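Local coordinates for protein esterase YbfF (Escherichia coli, PDB 3BF7) that probably hydrolyses ester and thioester bonds as an alpha/beta-hydrolase whose helical cap helps to form the substrate-binding crevice, at residues L32-L35 with A36-L39; M67-D70 with L71-T74; D180-P183 with H184-W188. The protein carries 1 engineered substitution. All coordinates share one frame; numbering follows the deposited sequence.

Contact 1 (L32-L35 with A36-L39); sequences LGVL and ARDL
Arg37 folds back along the helix and lays one face of its guanidinium over the backbone of the preceding turn, with NH2 3.3 Å from CA of Val34 and NH1 3.4 Å from C of Gly33. A bend at chi3 (-74°) turns the end of the chain toward the start of the helix, where it crosses the Val34 side chain at about a right angle; CB of Val34 lies 3.7 Å from NH2. Because Gly33 has no side chain, NH1 can settle against its main chain. The main chain of the same residue pair is joined as well, Arg37 N donating to Gly33 O at 2.8 Å. Leu32, at the N-cap position, starts the ladder by accepting at its O from both Leu35 N and Ala36 N. Residues 33-39 make up the whole of the short crossover helix of a beta-alpha-beta unit between strands 19-22 and 45-48 of the alpha/beta-hydrolase sheet. Further along, Leu35 O takes two bonds: Leu39 N comes in at 3.0 Å almost in line with the carbonyl, whereas Asp38 N stands above the carbonyl plane at 3.1 Å. CG of Leu39 rests 3.3 Å from that same oxygen. Outside this turn, Ala36 packs on Leu21, Ile45 and Gln47 of the sheet, while Leu35 meets Leu245 of helix 241-253. From that helix, Arg249 forms a salt bridge with Asp38 OD1.

Contact 2 (M67-D70 with L71-T74); sequences MAQD and LVDT
Gln69 and Asp73, one turn apart on helix 64-78 of the alpha/beta-hydrolase domain, join their side chains along a partly exposed flank, while Asp70 and Thr74 make a closer, buried set of bonds. On the outer flank, Gln69 leaves with CG anti to its backbone N (chi1 178°) and then bends at chi2 (68°), which brings NE2 forward along the helix to donate a somewhat bent hydrogen bond to Asp73 OD1 at 2.9 Å. The amide approaches from above the carboxylate plane, and the two planes differ by 35°, so the groups do not lie flat together. The Val72 side chain flanks the amide, its CB 3.8 Å from Gln69 NE2. Asp73 OD2 has a further partner in the N-terminal amine of Met1. The buried side is tighter. Asp70 OD2 binds the same amine, a shared donor that probably offsets the repulsion between the two carboxylates, and Asp70 OD1 is held by a salt bridge to Arg51. Leu71 CG lies 3.5 Å from Met67 O, and the side chains of Met67 and Ala68 pack against Ala94 and Leu101 of helix 90-101. Thr74 OG1, which also accepts from Leu3 N, donates back to Asp70 O at 2.8 Å. Thr74 N reaches that oxygen at 2.9 Å, and the two donors arrive from opposite faces of the carbonyl plane.

Contact 3 (D180-P183 with H184-W188); sequences DQYP and HIVGW
Gln181 and His184 meet across the first turn of helix 182-186, a local helix-start contact in the region inserted between strands 106-112 and 198-201 of the alpha/beta-hydrolase sheet, probably part of the helical cap. This short helix follows helix 175-180 almost directly: Gln181 is the first residue to leave the one helix and stands at the N-cap position of the next. Its carbonyl O takes two main-chain bonds at the new N-terminus: His184 N approaches at 2.9 Å from above the carbonyl plane, and Ile185 N lies in that plane at a longer 3.3 Å. Further along, Tyr182 O receives Val186 N at 3.0 Å in a nearly straight bond. The Gln181 side chain bends at chi2 (-76°), bringing its amide to the edge of the imidazole; OE1 sits 3.5 Å from His184 CD2, with amide and ring planes 62° apart. The same oxygen accepts a hydrogen bond from Met62 N, while NE2 donates to Asp180 OD2 at 2.9 Å, so both ends of the amide are tied. On the inner side, the phenol OH of Tyr182 bonds to His124 ND1 and Arg123 N, and the His124 ring meets the tyrosine ring steeply, linking the helix to the segment ahead of helix 125-136. Ile185, with CG1 3.6 Å from Gln181 O, packs on Met62 and on Met90 of helix 90-101, near the putative Ser89-His234-Asp113 triad. On the exposed side a water lies in the plane of the His184 ring, 2.7 Å from NE2, and accepts a weak bond from Gln181 NE2 at 3.3 Å.

The three contacts follow one another along the chain without touching. Contacts 1 and 2 lie on helices of the alpha/beta-hydrolase domain, their centres about 21 Å apart. Contact 3 is on the opposite side of the chain's centre from contact 1, with about 28 Å between contact centres, but its nearest atoms come within about 5 Å of contact 2. Met62 links this closer pair, packing on both Met67 and Ile185, and helix 90-101 also touches both. That helix follows Ser89, the probable nucleophile on a GxSxG elbow; Leu32, Met67 and Ile185 each approach the elbow from their own contact without touching it.

Contact 1 (L32-L35 with A36-L39)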
loop_
_atom_site.group_PDB
_atom_site.type_symbol
_atom_site.label_atom_id
_atom_site.label_comp_id
_atom_site.label_asym_id
_atom_site.label_seq_id
_atom_site.Cartn_x
_atom_site.Cartn_y
_atom_site.Cartn_z
ATOM N N LEU A 32 -3.117 -6.236 3.429
ATOM C CA LEU A 32 -1.886 -6.529 4.159
ATOM C C LEU A 32 -2.211 -7.297 5.436
ATOM O O LEU A 32 -1.397 -7.368 6.357
ATOM C CB LEU A 32 -1.118 -5.243 4.484
ATOM C CG LEU A 32 -0.293 -4.639 3.340
ATOM C CD1 LEU A 32 -1.187 -4.281 2.166
ATOM C CD2 LEU A 32 0.443 -3.408 3.844
ATOM N N GLY A 33 -3.406 -7.880 5.472
ATOM C CA GLY A 33 -3.828 -8.648 6.630
ATOM C C GLY A 33 -2.884 -9.796 6.938
ATOM O O GLY A 33 -2.685 -10.144 8.103
ATOM N N VAL A 34 -2.296 -10.392 5.905
ATOM C CA VAL A 34 -1.374 -11.500 6.113
ATOM C C VAL A 34 -0.190 -11.047 6.969
ATOM O O VAL A 34 0.340 -11.821 7.769
ATOM C CB VAL A 34 -0.870 -12.077 4.765
ATOM C CG1 VAL A 34 -0.118 -11.012 3.975
ATOM C CG2 VAL A 34 0.012 -13.288 5.020
ATOM N N LEU A 35 0.219 -9.791 6.815
ATOM C CA LEU A 35 1.324 -9.270 7.611
ATOM C C LEU A 35 0.825 -8.933 9.016
ATOM O O LEU A 35 1.501 -9.211 10.007
ATOM C CB LEU A 35 1.925 -8.024 6.946
ATOM C CG LEU A 35 2.424 -8.199 5.506
ATOM C CD1 LEU A 35 3.060 -6.900 5.020
ATOM C CD2 LEU A 35 3.420 -9.345 5.436
ATOM N N ALA A 36 -0.366 -8.348 9.095
ATOM C CA ALA A 36 -0.965 -7.970 10.370
ATOM C C ALA A 36 -1.184 -9.160 11.297
ATOM O O ALA A 36 -0.980 -9.058 12.508
ATOM C CB ALA A 36 -2.292 -7.259 10.127
ATOM N N ARG A 37 -1.606 -10.287 10.732
ATOM C CA ARG A 37 -1.865 -11.471 11.537
ATOM C C ARG A 37 -0.620 -11.971 12.259
ATOM O O ARG A 37 -0.717 -12.607 13.309
ATOM C CB ARG A 37 -2.479 -12.578 10.672
ATOM C CG ARG A 37 -3.910 -12.265 10.237
ATOM C CD ARG A 37 -4.599 -13.470 9.616
ATOM N NE ARG A 37 -4.127 -13.774 8.268
ATOM C CZ ARG A 37 -4.502 -13.120 7.172
ATOM N NH1 ARG A 37 -5.360 -12.110 7.253
ATOM N NH2 ARG A 37 -4.029 -13.487 5.989
ATOM N N ASP A 38 0.553 -11.682 11.707
ATOM C CA ASP A 38 1.796 -12.099 12.340
ATOM C C ASP A 38 2.317 -11.015 13.277
ATOM O O ASP A 38 2.717 -11.291 14.409
ATOM C CB ASP A 38 2.852 -12.419 11.277
ATOM C CG ASP A 38 4.180 -12.816 11.881
ATOM O OD1 ASP A 38 4.965 -11.914 12.239
ATOM O OD2 ASP A 38 4.431 -14.035 12.007
ATOM N N LEU A 39 2.291 -9.775 12.810
ATOM C CA LEU A 39 2.795 -8.662 13.600
ATOM C C LEU A 39 1.971 -8.324 14.843
ATOM O O LEU A 39 2.486 -7.705 15.772
ATOM C CB LEU A 39 2.946 -7.434 12.699
ATOM C CG LEU A 39 3.980 -7.631 11.579
ATOM C CD1 LEU A 39 3.849 -6.530 10.542
ATOM C CD2 LEU A 39 5.386 -7.656 12.174
#

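Contact 2 (M67-D70 with L71-T74)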
loop_
_atom_site.group_PDB
_atom_site.type_symbol
_atom_site.label_atom_id
_atom_site.label_comp_id
_atom_site.label_asym_id
_atom_site.label_seq_id
_atom_site.Cartn_x
_atom_site.Cartn_y
_atom_site.Cartn_z
ATOM N N MET A 67 -2.456 12.071 1.063
ATOM C CA MET A 67 -2.514 10.742 1.659
ATOM C C MET A 67 -1.657 10.688 2.923
ATOM O O MET A 67 -2.000 9.998 3.880
ATOM C CB MET A 67 -2.069 9.685 0.645
ATOM C CG MET A 67 -3.113 9.424 -0.437
ATOM S SD MET A 67 -2.693 8.088 -1.580
ATOM C CE MET A 67 -2.309 9.014 -3.059
ATOM N N ALA A 68 -0.549 11.423 2.929
ATOM C CA ALA A 68 0.323 11.459 4.099
ATOM C C ALA A 68 -0.413 12.159 5.241
ATOM O O ALA A 68 -0.379 11.709 6.385
ATOM C CB ALA A 68 1.617 12.196 3.770
ATOM N N GLN A 69 -1.082 13.264 4.926
ATOM C CA GLN A 69 -1.835 14.002 5.936
ATOM C C GLN A 69 -2.936 13.119 6.517
ATOM O O GLN A 69 -3.228 13.189 7.712
ATOM C CB GLN A 69 -2.463 15.259 5.332
ATOM C CG GLN A 69 -3.297 16.056 6.326
ATOM C CD GLN A 69 -2.457 16.687 7.414
ATOM O OE1 GLN A 69 -1.539 17.460 7.133
ATOM N NE2 GLN A 69 -2.765 16.366 8.666
ATOM N N ASP A 70 -3.557 12.300 5.673
ATOM C CA ASP A 70 -4.607 11.401 6.144
ATOM C C ASP A 70 -4.034 10.491 7.230
ATOM O O ASP A 70 -4.711 10.179 8.208
ATOM C CB ASP A 70 -5.140 10.524 5.006
ATOM C CG ASP A 70 -5.927 11.300 3.968
ATOM O OD1 ASP A 70 -6.191 10.712 2.898
ATOM O OD2 ASP A 70 -6.293 12.474 4.209
ATOM N N LEU A 71 -2.792 10.049 7.043
ATOM C CA LEU A 71 -2.156 9.182 8.024
ATOM C C LEU A 71 -1.956 9.945 9.332
ATOM O O LEU A 71 -2.175 9.399 10.412
ATOM C CB LEU A 71 -0.823 8.645 7.481
ATOM C CG LEU A 71 -0.942 7.725 6.251
ATOM C CD1 LEU A 71 0.439 7.306 5.773
ATOM C CD2 LEU A 71 -1.774 6.496 6.597
ATOM N N VAL A 72 -1.553 11.210 9.242
ATOM C CA VAL A 72 -1.370 12.021 10.444
ATOM C C VAL A 72 -2.715 12.209 11.152
ATOM O O VAL A 72 -2.811 12.052 12.370
ATOM C CB VAL A 72 -0.793 13.416 10.110
ATOM C CG1 VAL A 72 -0.742 14.275 11.368
ATOM C CG2 VAL A 72 0.600 13.276 9.523
ATOM N N ASP A 73 -3.753 12.537 10.388
ATOM C CA ASP A 73 -5.078 12.741 10.965
ATOM C C ASP A 73 -5.589 11.475 11.633
ATOM O O ASP A 73 -6.282 11.531 12.653
ATOM C CB ASP A 73 -6.082 13.175 9.896
ATOM C CG ASP A 73 -5.785 14.547 9.331
ATOM O OD1 ASP A 73 -5.151 15.361 10.033
ATOM O OD2 ASP A 73 -6.204 14.814 8.188
ATOM N N THR A 74 -5.248 10.332 11.051
ATOM C CA THR A 74 -5.674 9.050 11.587
ATOM C C THR A 74 -4.935 8.754 12.891
ATOM O O THR A 74 -5.535 8.271 13.854
ATOM C CB THR A 74 -5.453 7.935 10.544
ATOM O OG1 THR A 74 -6.259 8.210 9.390
ATOM C CG2 THR A 74 -5.839 6.576 11.111
#

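Contact 3 (D180-P183 with H184-W188)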
loop_
_atom_site.group_PDB
_atom_site.type_symbol
_atom_site.label_atom_id
_atom_site.label_comp_id
_atom_site.label_asym_id
_atom_site.label_seq_id
_atom_site.Cartn_x
_atom_site.Cartn_y
_atom_site.Cartn_z
ATOM N N ASP A 180 -9.156 9.827 -12.931
ATOM C CA ASP A 180 -8.814 11.232 -13.092
ATOM C C ASP A 180 -7.469 11.601 -12.473
ATOM O O ASP A 180 -6.699 12.371 -13.048
ATOM C CB ASP A 180 -9.905 12.101 -12.470
ATOM C CG ASP A 180 -9.632 13.574 -12.641
ATOM O OD1 ASP A 180 -9.737 14.067 -13.783
ATOM O OD2 ASP A 180 -9.299 14.237 -11.639
ATOM N N GLN A 181 -7.184 11.040 -11.303
ATOM C CA GLN A 181 -5.955 11.341 -10.584
ATOM C C GLN A 181 -4.824 10.352 -10.836
ATOM O O GLN A 181 -3.764 10.450 -10.221
ATOM C CB GLN A 181 -6.259 11.399 -9.085
ATOM C CG GLN A 181 -7.313 12.431 -8.725
ATOM C CD GLN A 181 -6.763 13.835 -8.751
ATOM O OE1 GLN A 181 -6.037 14.238 -7.845
ATOM N NE2 GLN A 181 -7.090 14.586 -9.799
ATOM N N TYR A 182 -5.036 9.418 -11.756
ATOM C CA TYR A 182 -4.034 8.397 -12.041
ATOM C C TYR A 182 -2.599 8.895 -12.221
ATOM O O TYR A 182 -1.672 8.316 -11.658
ATOM C CB TYR A 182 -4.446 7.578 -13.263
ATOM C CG TYR A 182 -3.573 6.367 -13.486
ATOM C CD1 TYR A 182 -3.732 5.212 -12.718
ATOM C CD2 TYR A 182 -2.569 6.384 -14.450
ATOM C CE1 TYR A 182 -2.911 4.102 -12.903
ATOM C CE2 TYR A 182 -1.740 5.281 -14.645
ATOM C CZ TYR A 182 -1.916 4.146 -13.869
ATOM O OH TYR A 182 -1.085 3.065 -14.068
ATOM N N PRO A 183 -2.388 9.970 -13.000
ATOM C CA PRO A 183 -1.013 10.448 -13.177
ATOM C C PRO A 183 -0.306 10.790 -11.867
ATOM O O PRO A 183 0.913 10.658 -11.761
ATOM C CB PRO A 183 -1.183 11.678 -14.068
ATOM C CG PRO A 183 -2.404 11.345 -14.872
ATOM C CD PRO A 183 -3.325 10.749 -13.832
ATOM N N HIS A 184 -1.072 11.240 -10.877
ATOM C CA HIS A 184 -0.497 11.607 -9.590
ATOM C C HIS A 184 -0.208 10.376 -8.747
ATOM O O HIS A 184 0.662 10.401 -7.879
ATOM C CB HIS A 184 -1.442 12.536 -8.829
ATOM C CG HIS A 184 -1.894 13.713 -9.630
ATOM N ND1 HIS A 184 -1.027 14.482 -10.374
ATOM C CD2 HIS A 184 -3.125 14.247 -9.812
ATOM C CE1 HIS A 184 -1.704 15.439 -10.984
ATOM N NE2 HIS A 184 -2.979 15.319 -10.660
ATOM N N ILE A 185 -0.940 9.300 -9.003
ATOM C CA ILE A 185 -0.753 8.064 -8.253
ATOM C C ILE A 185 0.494 7.323 -8.746
ATOM O O ILE A 185 1.304 6.857 -7.941
ATOM C CB ILE A 185 -2.017 7.184 -8.364
ATOM C CG1 ILE A 185 -3.208 7.934 -7.747
ATOM C CG2 ILE A 185 -1.804 5.848 -7.657
ATOM C CD1 ILE A 185 -4.554 7.288 -7.998
ATOM N N VAL A 186 0.660 7.213 -10.062
ATOM C CA VAL A 186 1.851 6.563 -10.600
ATOM C C VAL A 186 3.001 7.565 -10.521
ATOM O O VAL A 186 4.177 7.199 -10.623
ATOM C CB VAL A 186 1.654 6.127 -12.071
ATOM C CG1 VAL A 186 0.549 5.103 -12.152
ATOM C CG2 VAL A 186 1.335 7.323 -12.945
ATOM N N GLY A 187 2.635 8.830 -10.329
ATOM C CA GLY A 187 3.604 9.904 -10.228
ATOM C C GLY A 187 4.234 10.034 -8.855
ATOM O O GLY A 187 4.112 9.151 -8.000
ATOM N N TRP A 188 4.903 11.158 -8.633
ATOM C CA TRP A 188 5.595 11.368 -7.372
ATOM C C TRP A 188 6.058 12.806 -7.219
ATOM O O TRP A 188 6.270 13.505 -8.205
ATOM C CB TRP A 188 6.819 10.445 -7.320
ATOM C CG TRP A 188 7.613 10.535 -6.060
ATOM C CD1 TRP A 188 8.903 10.963 -5.928
ATOM C CD2 TRP A 188 7.172 10.176 -4.749
ATOM N NE1 TRP A 188 9.295 10.890 -4.613
ATOM C CE2 TRP A 188 8.252 10.406 -3.868
ATOM C CE3 TRP A 188 5.971 9.674 -4.233
ATOM C CZ2 TRP A 188 8.162 10.162 -2.497
ATOM C CZ3 TRP A 188 5.880 9.431 -2.871
ATOM C CH2 TRP A 188 6.973 9.671 -2.017
HETATM O O HOH W 1 -5.210 16.657 -11.466
#